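Local coordinates for lovastatin nonaketide synthase, polyketide synthase component (Aspergillus terreus, PDB 7CPX), which builds the nonaketide precursor of lovastatin from malonyl-CoA, passing the growing chain among the domains of a homodimeric, iterative polyketide synthase, at residues G387-N392 against P412-W418; L33-R38 against A361-V365; Q1976-A1981 against L2094-L2099. The protein carries 2 engineered substitutions. All coordinates share one frame; numbering follows the deposited sequence.

Contact 1 of 3, residues G387-N392 against P412-W418; sequences GVIPPN and PTEATQW
Ile389 and Thr416 face each other in a two-stranded antiparallel ribbon, 388-389 with 416-417, in the thiolase-fold ketosynthase. They form its hydrogen-bonded pair. Ile389 N donates to Thr416 O at 2.6 Å, and Thr416 N returns the bond to Ile389 O. Val388 and Gln417 form the next, non-hydrogen-bonded pair. Beyond it Trp418 N reaches Gly387 O, which lies just past the end of helix 369-386, in a more bent bond of 135°.

Apolar contacts fill the face bearing Ile389. Ile389 CG1 lies beside the backbone N (chi1 -71°), which brings it to Trp418 CE3 at 3.5 Å. Ile389 CD1 lies over one face of the indole. The other branch, Ile389 CG2, meets Pro412 CG at 3.6 Å, the two side chains crossing at about a right angle. The indole NE1 is bonded to Gln315. Phe316 and Phe357 of strands 316-318 and 356-358 pack onto this face. On the opposite face Val388 CG1 touches Ala415 CB.

Polar bonds close the far end. Pro412 O accepts twice from Asn392. The backbone Asn392 N comes to 2.7 Å, and Asn392 ND2 points straight at the same oxygen from 3.2 Å, with Pro412 O in the plane of the side-chain amide.

Contact 2 of 3, residues L33-R38 against A361-V365; sequences LLQHPR and AKTVV
Within the ketosynthase domain, the end of helix 27-35 and the residues just after it pack against the loop that joins strand 356-358 to helix 369-386. Val364 is the central residue of this buried, apolar contact. Its CB points toward 33-38, and its CG1 is anti to the backbone N (chi1 -179°). Val364 CG1 reaches Leu33 CG and Pro37 CB, each at 3.7 Å. Val364 CG2 also touches Pro37 CB, so the proline meets both methyls of the valine. The Leu33 and Val364 side chains run past one another in opposite directions.

Each of the two leucines also reaches Val365. Leu33 CD2 lies 3.7 Å from Val365 CG1. Leu34 CD2 comes to 4.0 Å from Ala361 CB and 4.1 Å from Val364 CB, with Val365 CG1 slightly farther away. Leu34 and Ala361 both touch Lys379 of helix 369-386.

The loop coils into a single helix-like turn. Ala361 O accepts from Val364 N at 2.8 Å and from Val365 N at 2.9 Å. At the outer edge, Leu33 CD1 sits over one face of the Arg38 guanidinium, whose NH2 bonds to Gly22 O. The Val365 side chain is about 8 Å from that of His367, a predicted active-site residue. The packed loop runs on to His367, probably one of the two histidines of the Cys-His-His active site characteristic of ketosynthases.

Contact 3 of 3, residues Q1976-A1981 against L2094-L2099; sequences QMLLHA and LARQGL
Met1977 of helix 1972-1985 extends its thioether to the main chain of 2094-2098. Apolar and van der Waals contacts make up much of this contact. The methionine chain bends at chi2 (-56°), which brings Met1977 CE to 3.3 Å from Gly2098 CA. Met1977 SD lies 3.6 Å from Leu2094 O. The amide of Gln1976 lies against the same glycine, with Gln1976 NE2 3.5 Å from Gly2098 CA. One turn farther along from Met1977, Ala1981 CB meets Leu2094 CD1 at 3.9 Å.

The polar contact is made by His1980 and Gln2097. Their side chains run antiparallel alongside one another, with the imidazole turned 58° from the amide. Gln2097 OE1 approaches His1980 CB to 3.2 Å, while Gln2097 NE2 bonds to Glu1984. Within helix 1972-1985, Gln1976 NE2 makes a weak hydrogen bond to His1980 NE2 at 3.4 Å.

Helix 1935-1953 lies against the buried flank of the contact. Its Leu1943 touches both Met1977 and Leu2094, and its Val1942 touches Met1977. Helix 1972-1985 itself links neighbouring parallel strands 1964-1968 and 1988-1993 of a five-stranded sheet, a beta-alpha-beta crossover.

Contacts 1 and 2 share the ketosynthase domain and touch each other. Pro391 CG meets Pro37 CD at 3.5 Å, and Asn392 OD1 lies 3.4 Å from Thr363 OG1. Helix 369-386 connects them: the loop of contact 2 leads into it, and the ribbon of contact 1 starts as it ends. Contact 2 is mostly buried and joined by aliphatic side chains. Contact 1 is buried around Ile389 but exposed at Glu414 and Gln417; backbone hydrogen bonds are its main polar tie, with apolar contacts round Ile389. Contact 3 lies about 101 Å from contact 2, centre to centre. Partly buried, it pairs methionine and leucine contacts with a more polar histidine and glutamine pair.

Contact 1 of 3, residues G387-N392 against P412-W418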
ATOM      1  N   GLY A 387       0.364 -36.208 -47.157  1.00 86.62           N
ATOM      2  CA  GLY A 387       1.038 -35.830 -48.382  1.00 86.62           C
ATOM      3  C   GLY A 387       0.865 -34.382 -48.770  1.00 86.62           C
ATOM      4  O   GLY A 387       1.012 -34.045 -49.946  1.00 86.62           O
ATOM      5  N   VAL A 388       0.555 -33.515 -47.812  1.00 85.70           N
ATOM      6  CA  VAL A 388       0.363 -32.092 -48.058  1.00 85.70           C
ATOM      7  C   VAL A 388       1.393 -31.327 -47.243  1.00 85.70           C
ATOM      8  O   VAL A 388       1.517 -31.543 -46.031  1.00 85.70           O
ATOM      9  CB  VAL A 388      -1.063 -31.639 -47.693  1.00 85.70           C
ATOM     10  CG1 VAL A 388      -1.198 -30.134 -47.851  1.00 85.70           C
ATOM     11  CG2 VAL A 388      -2.087 -32.366 -48.550  1.00 85.70           C
ATOM     12  N   ILE A 389       2.125 -30.438 -47.904  1.00 85.71           N
ATOM     13  CA  ILE A 389       3.081 -29.572 -47.221  1.00 85.71           C
ATOM     14  C   ILE A 389       2.330 -28.334 -46.745  1.00 85.71           C
ATOM     15  O   ILE A 389       1.998 -27.464 -47.562  1.00 85.71           O
ATOM     16  CB  ILE A 389       4.260 -29.209 -48.136  1.00 85.71           C
ATOM     17  CG1 ILE A 389       5.138 -30.444 -48.355  1.00 85.71           C
ATOM     18  CG2 ILE A 389       5.063 -28.066 -47.531  1.00 85.71           C
ATOM     19  CD1 ILE A 389       6.357 -30.206 -49.220  1.00 85.71           C
ATOM     20  N   PRO A 390       2.039 -28.208 -45.451  1.00 85.22           N
ATOM     21  CA  PRO A 390       1.246 -27.074 -44.997  1.00 85.22           C
ATOM     22  C   PRO A 390       1.987 -25.772 -45.227  1.00 85.22           C
ATOM     23  O   PRO A 390       3.231 -25.730 -45.187  1.00 85.22           O
ATOM     24  CB  PRO A 390       1.048 -27.356 -43.501  1.00 85.22           C
ATOM     25  CG  PRO A 390       2.166 -28.256 -43.135  1.00 85.22           C
ATOM     26  CD  PRO A 390       2.416 -29.096 -44.339  1.00 85.22           C
ATOM     27  N   PRO A 391       1.266 -24.685 -45.471  1.00 86.52           N
ATOM     28  CA  PRO A 391       1.909 -23.395 -45.727  1.00 86.52           C
ATOM     29  C   PRO A 391       2.293 -22.696 -44.427  1.00 86.52           C
ATOM     30  O   PRO A 391       2.089 -23.207 -43.328  1.00 86.52           O
ATOM     31  CB  PRO A 391       0.831 -22.618 -46.479  1.00 86.52           C
ATOM     32  CG  PRO A 391      -0.442 -23.149 -45.929  1.00 86.52           C
ATOM     33  CD  PRO A 391      -0.196 -24.603 -45.629  1.00 86.52           C
ATOM     34  N   ASN A 392       2.864 -21.505 -44.579  1.00 86.16           N
ATOM     35  CA  ASN A 392       3.204 -20.632 -43.465  1.00 86.16           C
ATOM     36  C   ASN A 392       2.410 -19.344 -43.604  1.00 86.16           C
ATOM     37  O   ASN A 392       2.472 -18.680 -44.644  1.00 86.16           O
ATOM     38  CB  ASN A 392       4.704 -20.341 -43.434  1.00 86.16           C
ATOM     39  CG  ASN A 392       5.531 -21.592 -43.249  1.00 86.16           C
ATOM     40  OD1 ASN A 392       6.114 -21.818 -42.189  1.00 86.16           O
ATOM     41  ND2 ASN A 392       5.573 -22.425 -44.281  1.00 86.16           N
ATOM     42  N   PRO A 412       6.610 -22.665 -47.972  1.00 85.61           N
ATOM     43  CA  PRO A 412       5.328 -22.783 -48.683  1.00 85.61           C
ATOM     44  C   PRO A 412       4.334 -21.737 -48.202  1.00 85.61           C
ATOM     45  O   PRO A 412       4.019 -21.661 -47.013  1.00 85.61           O
ATOM     46  CB  PRO A 412       4.865 -24.203 -48.342  1.00 85.61           C
ATOM     47  CG  PRO A 412       5.484 -24.478 -47.021  1.00 85.61           C
ATOM     48  CD  PRO A 412       6.818 -23.788 -47.040  1.00 85.61           C
ATOM     49  N   THR A 413       3.846 -20.924 -49.135  1.00 89.30           N
ATOM     50  CA  THR A 413       2.765 -19.988 -48.865  1.00 89.30           C
ATOM     51  C   THR A 413       1.399 -20.574 -49.189  1.00 89.30           C
ATOM     52  O   THR A 413       0.384 -19.907 -48.967  1.00 89.30           O
ATOM     53  CB  THR A 413       2.970 -18.697 -49.664  1.00 89.30           C
ATOM     54  OG1 THR A 413       3.022 -19.002 -51.063  1.00 89.30           O
ATOM     55  CG2 THR A 413       4.262 -18.011 -49.247  1.00 89.30           C
ATOM     56  N   GLU A 414       1.354 -21.799 -49.707  1.00 91.54           N
ATOM     57  CA  GLU A 414       0.110 -22.461 -50.062  1.00 91.54           C
ATOM     58  C   GLU A 414       0.215 -23.931 -49.692  1.00 91.54           C
ATOM     59  O   GLU A 414       1.310 -24.474 -49.529  1.00 91.54           O
ATOM     60  CB  GLU A 414      -0.201 -22.316 -51.557  1.00 91.54           C
ATOM     61  CG  GLU A 414      -0.189 -20.883 -52.057  1.00 91.54           C
ATOM     62  CD  GLU A 414      -0.439 -20.789 -53.548  1.00 91.54           C
ATOM     63  OE1 GLU A 414      -0.614 -21.846 -54.190  1.00 91.54           O
ATOM     64  OE2 GLU A 414      -0.461 -19.659 -54.080  1.00 91.54           O
ATOM     65  N   ALA A 415      -0.939 -24.578 -49.564  1.00 88.93           N
ATOM     66  CA  ALA A 415      -0.975 -26.004 -49.257  1.00 88.93           C
ATOM     67  C   ALA A 415      -0.470 -26.757 -50.478  1.00 88.93           C
ATOM     68  O   ALA A 415      -1.209 -26.984 -51.439  1.00 88.93           O
ATOM     69  CB  ALA A 415      -2.386 -26.438 -48.878  1.00 88.93           C
ATOM     70  N   THR A 416       0.798 -27.148 -50.440  1.00 87.40           N
ATOM     71  CA  THR A 416       1.479 -27.725 -51.588  1.00 87.40           C
ATOM     72  C   THR A 416       1.499 -29.242 -51.486  1.00 87.40           C
ATOM     73  O   THR A 416       1.786 -29.803 -50.424  1.00 87.40           O
ATOM     74  CB  THR A 416       2.910 -27.196 -51.687  1.00 87.40           C
ATOM     75  OG1 THR A 416       2.895 -25.763 -51.686  1.00 87.40           O
ATOM     76  CG2 THR A 416       3.575 -27.690 -52.960  1.00 87.40           C
ATOM     77  N   GLN A 417       1.192 -29.902 -52.598  1.00 88.85           N
ATOM     78  CA  GLN A 417       1.274 -31.352 -52.652  1.00 88.85           C
ATOM     79  C   GLN A 417       2.720 -31.799 -52.480  1.00 88.85           C
ATOM     80  O   GLN A 417       3.662 -31.091 -52.847  1.00 88.85           O
ATOM     81  CB  GLN A 417       0.713 -31.870 -53.974  1.00 88.85           C
ATOM     82  CG  GLN A 417       0.681 -33.385 -54.083  1.00 88.85           C
ATOM     83  CD  GLN A 417       0.027 -33.861 -55.364  1.00 88.85           C
ATOM     84  OE1 GLN A 417      -0.414 -33.059 -56.185  1.00 88.85           O
ATOM     85  NE2 GLN A 417      -0.040 -35.176 -55.539  1.00 88.85           N
ATOM     86  N   TRP A 418       2.891 -32.985 -51.913  1.00 86.73           N
ATOM     87  CA  TRP A 418       4.228 -33.455 -51.596  1.00 86.73           C
ATOM     88  C   TRP A 418       5.041 -33.622 -52.879  1.00 86.73           C
ATOM     89  O   TRP A 418       4.506 -34.073 -53.899  1.00 86.73           O
ATOM     90  CB  TRP A 418       4.168 -34.780 -50.838  1.00 86.73           C
ATOM     91  CG  TRP A 418       5.314 -34.972 -49.905  1.00 86.73           C
ATOM     92  CD1 TRP A 418       6.495 -35.595 -50.173  1.00 86.73           C
ATOM     93  CD2 TRP A 418       5.394 -34.531 -48.546  1.00 86.73           C
ATOM     94  NE1 TRP A 418       7.304 -35.575 -49.065  1.00 86.73           N
ATOM     95  CE2 TRP A 418       6.651 -34.926 -48.051  1.00 86.73           C
ATOM     96  CE3 TRP A 418       4.522 -33.844 -47.699  1.00 86.73           C
ATOM     97  CZ2 TRP A 418       7.057 -34.655 -46.749  1.00 86.73           C
ATOM     98  CZ3 TRP A 418       4.926 -33.577 -46.408  1.00 86.73           C
ATOM     99  CH2 TRP A 418       6.182 -33.981 -45.945  1.00 86.73           C
TER

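Contact 2 of 3, residues L33-R38 against A361-V365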
ATOM      1  N   LEU A  33      -6.254 -26.495 -39.506  1.00 84.17           N
ATOM      2  CA  LEU A  33      -5.686 -25.166 -39.314  1.00 84.17           C
ATOM      3  C   LEU A  33      -4.341 -25.041 -40.018  1.00 84.17           C
ATOM      4  O   LEU A  33      -4.082 -24.057 -40.718  1.00 84.17           O
ATOM      5  CB  LEU A  33      -5.540 -24.882 -37.819  1.00 84.17           C
ATOM      6  CG  LEU A  33      -4.718 -23.655 -37.420  1.00 84.17           C
ATOM      7  CD1 LEU A  33      -5.304 -22.394 -38.023  1.00 84.17           C
ATOM      8  CD2 LEU A  33      -4.647 -23.542 -35.909  1.00 84.17           C
ATOM      9  N   LEU A  34      -3.473 -26.039 -39.848  1.00 84.96           N
ATOM     10  CA  LEU A  34      -2.126 -25.945 -40.400  1.00 84.96           C
ATOM     11  C   LEU A  34      -2.149 -25.902 -41.922  1.00 84.96           C
ATOM     12  O   LEU A  34      -1.452 -25.084 -42.533  1.00 84.96           O
ATOM     13  CB  LEU A  34      -1.275 -27.113 -39.907  1.00 84.96           C
ATOM     14  CG  LEU A  34      -0.936 -27.083 -38.415  1.00 84.96           C
ATOM     15  CD1 LEU A  34      -0.278 -28.381 -37.987  1.00 84.96           C
ATOM     16  CD2 LEU A  34      -0.035 -25.906 -38.089  1.00 84.96           C
ATOM     17  N   GLN A  35      -2.941 -26.769 -42.555  1.00 87.38           N
ATOM     18  CA  GLN A  35      -3.016 -26.763 -44.011  1.00 87.38           C
ATOM     19  C   GLN A  35      -3.870 -25.622 -44.543  1.00 87.38           C
ATOM     20  O   GLN A  35      -3.746 -25.270 -45.721  1.00 87.38           O
ATOM     21  CB  GLN A  35      -3.559 -28.099 -44.523  1.00 87.38           C
ATOM     22  CG  GLN A  35      -5.028 -28.341 -44.230  1.00 87.38           C
ATOM     23  CD  GLN A  35      -5.491 -29.699 -44.711  1.00 87.38           C
ATOM     24  OE1 GLN A  35      -4.780 -30.385 -45.446  1.00 87.38           O
ATOM     25  NE2 GLN A  35      -6.688 -30.098 -44.299  1.00 87.38           N
ATOM     26  N   HIS A  36      -4.730 -25.043 -43.709  1.00 87.07           N
ATOM     27  CA  HIS A  36      -5.566 -23.900 -44.078  1.00 87.07           C
ATOM     28  C   HIS A  36      -5.441 -22.848 -42.985  1.00 87.07           C
ATOM     29  O   HIS A  36      -6.383 -22.604 -42.221  1.00 87.07           O
ATOM     30  CB  HIS A  36      -7.019 -24.328 -44.279  1.00 87.07           C
ATOM     31  CG  HIS A  36      -7.202 -25.326 -45.379  1.00 87.07           C
ATOM     32  ND1 HIS A  36      -6.419 -25.331 -46.514  1.00 87.07           N
ATOM     33  CD2 HIS A  36      -8.065 -26.360 -45.513  1.00 87.07           C
ATOM     34  CE1 HIS A  36      -6.799 -26.320 -47.303  1.00 87.07           C
ATOM     35  NE2 HIS A  36      -7.796 -26.960 -46.719  1.00 87.07           N
ATOM     36  N   PRO A  37      -4.283 -22.202 -42.885  1.00 84.15           N
ATOM     37  CA  PRO A  37      -4.034 -21.301 -41.757  1.00 84.15           C
ATOM     38  C   PRO A  37      -4.927 -20.072 -41.781  1.00 84.15           C
ATOM     39  O   PRO A  37      -5.381 -19.616 -42.832  1.00 84.15           O
ATOM     40  CB  PRO A  37      -2.560 -20.920 -41.926  1.00 84.15           C
ATOM     41  CG  PRO A  37      -2.288 -21.105 -43.374  1.00 84.15           C
ATOM     42  CD  PRO A  37      -3.135 -22.265 -43.805  1.00 84.15           C
ATOM     43  N   ARG A  38      -5.173 -19.542 -40.586  1.00 84.61           N
ATOM     44  CA  ARG A  38      -5.949 -18.329 -40.397  1.00 84.61           C
ATOM     45  C   ARG A  38      -5.270 -17.488 -39.325  1.00 84.61           C
ATOM     46  O   ARG A  38      -4.403 -17.966 -38.587  1.00 84.61           O
ATOM     47  CB  ARG A  38      -7.399 -18.647 -40.010  1.00 84.61           C
ATOM     48  CG  ARG A  38      -7.529 -19.691 -38.913  1.00 84.61           C
ATOM     49  CD  ARG A  38      -8.982 -19.954 -38.561  1.00 84.61           C
ATOM     50  NE  ARG A  38      -9.124 -21.032 -37.591  1.00 84.61           N
ATOM     51  CZ  ARG A  38      -9.169 -22.321 -37.901  1.00 84.61           C
ATOM     52  NH1 ARG A  38      -9.078 -22.735 -39.155  1.00 84.61           N
ATOM     53  NH2 ARG A  38      -9.305 -23.218 -36.930  1.00 84.61           N
ATOM     54  N   ALA A 361       5.407 -24.463 -37.898  1.00 81.99           N
ATOM     55  CA  ALA A 361       4.040 -24.367 -37.405  1.00 81.99           C
ATOM     56  C   ALA A 361       3.824 -23.107 -36.587  1.00 81.99           C
ATOM     57  O   ALA A 361       2.686 -22.642 -36.466  1.00 81.99           O
ATOM     58  CB  ALA A 361       3.699 -25.593 -36.559  1.00 81.99           C
ATOM     59  N   LYS A 362       4.894 -22.541 -36.031  1.00 82.97           N
ATOM     60  CA  LYS A 362       4.782 -21.372 -35.174  1.00 82.97           C
ATOM     61  C   LYS A 362       4.322 -20.136 -35.934  1.00 82.97           C
ATOM     62  O   LYS A 362       3.951 -19.143 -35.300  1.00 82.97           O
ATOM     63  CB  LYS A 362       6.126 -21.112 -34.495  1.00 82.97           C
ATOM     64  CG  LYS A 362       6.655 -22.330 -33.750  1.00 82.97           C
ATOM     65  CD  LYS A 362       8.107 -22.174 -33.356  1.00 82.97           C
ATOM     66  CE  LYS A 362       8.805 -23.526 -33.325  1.00 82.97           C
ATOM     67  NZ  LYS A 362       8.935 -24.140 -34.675  1.00 82.97           N
ATOM     68  N   THR A 363       4.342 -20.170 -37.267  1.00 83.89           N
ATOM     69  CA  THR A 363       3.747 -19.086 -38.037  1.00 83.89           C
ATOM     70  C   THR A 363       2.227 -19.135 -37.976  1.00 83.89           C
ATOM     71  O   THR A 363       1.565 -18.110 -38.175  1.00 83.89           O
ATOM     72  CB  THR A 363       4.208 -19.152 -39.492  1.00 83.89           C
ATOM     73  OG1 THR A 363       3.795 -20.397 -40.070  1.00 83.89           O
ATOM     74  CG2 THR A 363       5.718 -19.033 -39.583  1.00 83.89           C
ATOM     75  N   VAL A 364       1.664 -20.307 -37.707  1.00 82.92           N
ATOM     76  CA  VAL A 364       0.219 -20.506 -37.701  1.00 82.92           C
ATOM     77  C   VAL A 364      -0.329 -20.572 -36.285  1.00 82.92           C
ATOM     78  O   VAL A 364      -1.312 -19.907 -35.961  1.00 82.92           O
ATOM     79  CB  VAL A 364      -0.142 -21.780 -38.497  1.00 82.92           C
ATOM     80  CG1 VAL A 364      -1.647 -21.977 -38.523  1.00 82.92           C
ATOM     81  CG2 VAL A 364       0.415 -21.704 -39.907  1.00 82.92           C
ATOM     82  N   VAL A 365       0.289 -21.384 -35.427  1.00 80.87           N
ATOM     83  CA  VAL A 365      -0.156 -21.548 -34.049  1.00 80.87           C
ATOM     84  C   VAL A 365       0.740 -20.799 -33.070  1.00 80.87           C
ATOM     85  O   VAL A 365       0.529 -20.881 -31.857  1.00 80.87           O
ATOM     86  CB  VAL A 365      -0.242 -23.035 -33.667  1.00 80.87           C
ATOM     87  CG1 VAL A 365      -1.172 -23.771 -34.612  1.00 80.87           C
ATOM     88  CG2 VAL A 365       1.138 -23.666 -33.667  1.00 80.87           C
TER

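Contact 3 of 3, residues Q1976-A1981 against L2094-L2099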
ATOM      1  N   GLN A1976      -5.130  32.186  39.761  1.00124.17           N
ATOM      2  CA  GLN A1976      -5.442  33.063  40.886  1.00124.17           C
ATOM      3  C   GLN A1976      -5.790  34.466  40.406  1.00124.17           C
ATOM      4  O   GLN A1976      -6.765  35.073  40.872  1.00124.17           O
ATOM      5  CB  GLN A1976      -4.263  33.109  41.858  1.00124.17           C
ATOM      6  CG  GLN A1976      -4.441  34.092  43.004  1.00124.17           C
ATOM      7  CD  GLN A1976      -3.292  34.049  43.991  1.00124.17           C
ATOM      8  OE1 GLN A1976      -2.411  33.194  43.899  1.00124.17           O
ATOM      9  NE2 GLN A1976      -3.295  34.973  44.943  1.00124.17           N
ATOM     10  N   MET A1977      -5.009  34.996  39.465  1.00126.26           N
ATOM     11  CA  MET A1977      -5.248  36.355  39.001  1.00126.26           C
ATOM     12  C   MET A1977      -6.518  36.447  38.165  1.00126.26           C
ATOM     13  O   MET A1977      -7.200  37.475  38.190  1.00126.26           O
ATOM     14  CB  MET A1977      -4.038  36.849  38.215  1.00126.26           C
ATOM     15  CG  MET A1977      -2.752  36.885  39.034  1.00126.26           C
ATOM     16  SD  MET A1977      -2.883  37.871  40.537  1.00126.26           S
ATOM     17  CE  MET A1977      -1.166  37.949  41.035  1.00126.26           C
ATOM     18  N   LEU A1978      -6.861  35.387  37.430  1.00122.02           N
ATOM     19  CA  LEU A1978      -8.132  35.350  36.719  1.00122.02           C
ATOM     20  C   LEU A1978      -9.299  35.351  37.692  1.00122.02           C
ATOM     21  O   LEU A1978     -10.309  36.020  37.455  1.00122.02           O
ATOM     22  CB  LEU A1978      -8.190  34.115  35.822  1.00122.02           C
ATOM     23  CG  LEU A1978      -7.354  34.172  34.545  1.00122.02           C
ATOM     24  CD1 LEU A1978      -7.085  32.773  34.024  1.00122.02           C
ATOM     25  CD2 LEU A1978      -8.063  35.001  33.491  1.00122.02           C
ATOM     26  N   LEU A1979      -9.185  34.599  38.788  1.00121.67           N
ATOM     27  CA  LEU A1979     -10.228  34.642  39.805  1.00121.67           C
ATOM     28  C   LEU A1979     -10.359  36.042  40.388  1.00121.67           C
ATOM     29  O   LEU A1979     -11.474  36.548  40.573  1.00121.67           O
ATOM     30  CB  LEU A1979      -9.931  33.628  40.908  1.00121.67           C
ATOM     31  CG  LEU A1979     -10.093  32.160  40.513  1.00121.67           C
ATOM     32  CD1 LEU A1979      -9.586  31.246  41.616  1.00121.67           C
ATOM     33  CD2 LEU A1979     -11.546  31.847  40.185  1.00121.67           C
ATOM     34  N   HIS A1980      -9.227  36.689  40.675  1.00125.10           N
ATOM     35  CA  HIS A1980      -9.274  38.052  41.198  1.00125.10           C
ATOM     36  C   HIS A1980      -9.939  39.001  40.207  1.00125.10           C
ATOM     37  O   HIS A1980     -10.770  39.835  40.590  1.00125.10           O
ATOM     38  CB  HIS A1980      -7.862  38.534  41.528  1.00125.10           C
ATOM     39  CG  HIS A1980      -7.253  37.853  42.713  1.00125.10           C
ATOM     40  ND1 HIS A1980      -8.010  37.307  43.727  1.00125.10           N
ATOM     41  CD2 HIS A1980      -5.960  37.629  43.046  1.00125.10           C
ATOM     42  CE1 HIS A1980      -7.209  36.778  44.634  1.00125.10           C
ATOM     43  NE2 HIS A1980      -5.960  36.960  44.245  1.00125.10           N
ATOM     44  N   ALA A1981      -9.580  38.893  38.926  1.00125.68           N
ATOM     45  CA  ALA A1981     -10.152  39.774  37.915  1.00125.68           C
ATOM     46  C   ALA A1981     -11.646  39.532  37.758  1.00125.68           C
ATOM     47  O   ALA A1981     -12.422  40.479  37.596  1.00125.68           O
ATOM     48  CB  ALA A1981      -9.434  39.578  36.582  1.00125.68           C
ATOM     49  N   LEU A2094      -4.502  44.469  40.261  1.00129.77           N
ATOM     50  CA  LEU A2094      -4.840  43.053  40.354  1.00129.77           C
ATOM     51  C   LEU A2094      -3.609  42.215  40.670  1.00129.77           C
ATOM     52  O   LEU A2094      -3.683  41.257  41.448  1.00129.77           O
ATOM     53  CB  LEU A2094      -5.483  42.579  39.054  1.00129.77           C
ATOM     54  CG  LEU A2094      -6.857  43.129  38.686  1.00129.77           C
ATOM     55  CD1 LEU A2094      -7.233  42.669  37.288  1.00129.77           C
ATOM     56  CD2 LEU A2094      -7.900  42.679  39.693  1.00129.77           C
ATOM     57  N   ALA A2095      -2.465  42.558  40.073  1.00128.35           N
ATOM     58  CA  ALA A2095      -1.240  41.817  40.350  1.00128.35           C
ATOM     59  C   ALA A2095      -0.878  41.910  41.825  1.00128.35           C
ATOM     60  O   ALA A2095      -0.471  40.920  42.443  1.00128.35           O
ATOM     61  CB  ALA A2095      -0.099  42.345  39.481  1.00128.35           C
ATOM     62  N   ARG A2096      -1.042  43.097  42.410  1.00132.28           N
ATOM     63  CA  ARG A2096      -0.750  43.291  43.823  1.00132.28           C
ATOM     64  C   ARG A2096      -1.660  42.457  44.714  1.00132.28           C
ATOM     65  O   ARG A2096      -1.364  42.293  45.901  1.00132.28           O
ATOM     66  CB  ARG A2096      -0.858  44.776  44.166  1.00132.28           C
ATOM     67  CG  ARG A2096       0.356  45.567  43.702  1.00132.28           C
ATOM     68  CD  ARG A2096       0.061  47.044  43.523  1.00132.28           C
ATOM     69  NE  ARG A2096       1.271  47.789  43.196  1.00132.28           N
ATOM     70  CZ  ARG A2096       1.294  49.057  42.808  1.00132.28           C
ATOM     71  NH1 ARG A2096       0.183  49.758  42.667  1.00132.28           N
ATOM     72  NH2 ARG A2096       2.465  49.636  42.555  1.00132.28           N
ATOM     73  N   GLN A2097      -2.757  41.928  44.169  1.00131.66           N
ATOM     74  CA  GLN A2097      -3.613  41.039  44.943  1.00131.66           C
ATOM     75  C   GLN A2097      -3.013  39.647  45.103  1.00131.66           C
ATOM     76  O   GLN A2097      -3.452  38.899  45.983  1.00131.66           O
ATOM     77  CB  GLN A2097      -4.990  40.923  44.286  1.00131.66           C
ATOM     78  CG  GLN A2097      -5.728  42.244  44.140  1.00131.66           C
ATOM     79  CD  GLN A2097      -7.159  42.061  43.672  1.00131.66           C
ATOM     80  OE1 GLN A2097      -7.665  40.941  43.611  1.00131.66           O
ATOM     81  NE2 GLN A2097      -7.820  43.164  43.340  1.00131.66           N
ATOM     82  N   GLY A2098      -2.029  39.281  44.281  1.00130.07           N
ATOM     83  CA  GLY A2098      -1.499  37.930  44.313  1.00130.07           C
ATOM     84  C   GLY A2098      -0.005  37.806  44.084  1.00130.07           C
ATOM     85  O   GLY A2098       0.474  36.728  43.717  1.00130.07           O
ATOM     86  N   LEU A2099       0.745  38.886  44.288  1.00132.14           N
ATOM     87  CA  LEU A2099       2.197  38.817  44.132  1.00132.14           C
ATOM     88  C   LEU A2099       2.844  37.748  45.003  1.00132.14           C
ATOM     89  O   LEU A2099       3.727  37.033  44.498  1.00132.14           O
ATOM     90  CB  LEU A2099       2.826  40.183  44.439  1.00132.14           C
ATOM     91  CG  LEU A2099       2.309  41.366  43.626  1.00132.14           C
ATOM     92  CD1 LEU A2099       2.916  42.670  44.123  1.00132.14           C
ATOM     93  CD2 LEU A2099       2.581  41.183  42.144  1.00132.14           C
TER